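Local coordinates for agmatinase (Burkholderia thailandensis, PDB 4DZ4), which probably hydrolyses agmatine to putrescine and urea at a two-manganese centre, as a member of the arginase family, at residues 185-189 and 190-194. Residues are numbered along the deposited sequence; the frame is centred on the assembly and turned at random.
Sequences KAVKD and GLIDP
V187 and I192 meet where the chain leaves helix 182-188 and turns back along its last turn, and their side chains cross at about a right angle. CG2 of V187 lies 3.7 Å from CG1 of I192, while the CD1 end of the isoleucine reaches CB of A186 at 4.1 Å. I192 gets there because its CG1 sits between the backbone N and the carbonyl carbon (chi1 63°), which brings the end of the chain nearer the helix. The side chain of I192 is about 12 Å from a bound manganese ion. A small alanine on this buried face lets both I192 and L191 come close to the helix backbone. L191 is buried, packing also against Y143, I147 and A150 of helix 142-153.

The turn that makes this packing possible is a Schellman motif. The N-H of L191 reaches back to the carbonyl O of A186 (2.9 Å), nearly in line with the C=O bond, whereas that of G190 approaches the carbonyl O of V187 (3.0 Å) from above the carbonyl plane. G190 has a positive phi (70°), a conformation glycine adopts readily.

Toward solvent the contact is looser. V187 and P194, both partly exposed, share a single contact, CG1 to CG at 4.0 Å, and a water bridges the two backbones by donating to the carbonyl O of V187 and to that of I192. D189 is exposed, yet its OD2 bonds to the hydroxyl of Y143, tying the helix end to helix 142-153.

Thus the labour is divided: two main-chain N-H groups close the last turn, the water links the helix end to the loop leading into strand 198-202, and apolar branches pack on the buried side.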
# COMPACT_ATOMS: atom_id res chain seq x y z
N LYS B 185 23.95 27.99 -6.40
CA LYS B 185 23.94 28.85 -7.59
C LYS B 185 23.23 30.17 -7.29
O LYS B 185 23.71 31.23 -7.69
CB LYS B 185 23.28 28.11 -8.77
CG LYS B 185 24.02 26.81 -9.09
CD LYS B 185 23.30 26.04 -10.20
CE LYS B 185 23.94 24.66 -10.40
NZ LYS B 185 23.16 23.94 -11.45
N ALA B 186 22.12 30.12 -6.57
CA ALA B 186 21.36 31.33 -6.19
C ALA B 186 22.24 32.30 -5.37
O ALA B 186 22.21 33.50 -5.60
CB ALA B 186 20.09 30.97 -5.42
N VAL B 187 23.03 31.77 -4.44
CA VAL B 187 23.96 32.62 -3.68
C VAL B 187 25.07 33.19 -4.56
O VAL B 187 25.37 34.39 -4.51
CB VAL B 187 24.58 31.91 -2.45
CG1 VAL B 187 25.73 32.75 -1.88
CG2 VAL B 187 23.50 31.66 -1.41
N LYS B 188 25.67 32.34 -5.39
CA LYS B 188 26.71 32.82 -6.29
C LYS B 188 26.18 33.87 -7.31
O LYS B 188 26.91 34.79 -7.68
CB LYS B 188 27.38 31.63 -7.00
CG LYS B 188 28.10 30.68 -6.03
CD LYS B 188 29.25 31.32 -5.26
CE LYS B 188 29.34 30.69 -3.88
NZ LYS B 188 30.39 31.30 -3.00
N ASP B 189 24.93 33.74 -7.73
CA ASP B 189 24.31 34.72 -8.64
C ASP B 189 23.92 36.02 -7.92
O ASP B 189 23.52 36.98 -8.58
CB ASP B 189 23.05 34.18 -9.33
CG ASP B 189 23.32 33.03 -10.29
OD1 ASP B 189 24.50 32.70 -10.58
OD2 ASP B 189 22.31 32.47 -10.77
N GLY B 190 24.03 36.05 -6.59
CA GLY B 190 23.56 37.20 -5.80
C GLY B 190 22.04 37.36 -5.74
O GLY B 190 21.54 38.46 -5.45
N LEU B 191 21.31 36.26 -5.96
CA LEU B 191 19.84 36.28 -5.91
C LEU B 191 19.34 36.39 -4.50
O LEU B 191 18.27 36.96 -4.27
CB LEU B 191 19.22 35.03 -6.56
CG LEU B 191 19.47 34.88 -8.06
CD1 LEU B 191 18.82 33.60 -8.56
CD2 LEU B 191 18.93 36.09 -8.82
N ILE B 192 20.07 35.80 -3.57
CA ILE B 192 19.66 35.80 -2.17
C ILE B 192 20.79 36.27 -1.26
O ILE B 192 21.95 36.06 -1.58
CB ILE B 192 19.13 34.44 -1.69
CG1 ILE B 192 20.22 33.37 -1.76
CG2 ILE B 192 17.86 34.05 -2.47
CD1 ILE B 192 19.70 31.96 -1.51
N ASP B 193 20.43 36.92 -0.16
CA ASP B 193 21.40 37.48 0.76
C ASP B 193 21.54 36.52 1.92
O ASP B 193 20.60 36.41 2.73
CB ASP B 193 20.89 38.83 1.27
CG ASP B 193 21.80 39.46 2.32
OD1 ASP B 193 22.78 38.85 2.76
OD2 ASP B 193 21.53 40.60 2.71
N PRO B 194 22.70 35.86 2.04
CA PRO B 194 22.79 34.81 3.08
C PRO B 194 22.60 35.32 4.50
O PRO B 194 21.92 34.65 5.28
CB PRO B 194 24.19 34.21 2.89
CG PRO B 194 24.59 34.60 1.49
CD PRO B 194 23.95 35.94 1.24
O HOH W 1 24.44 36.55 -2.58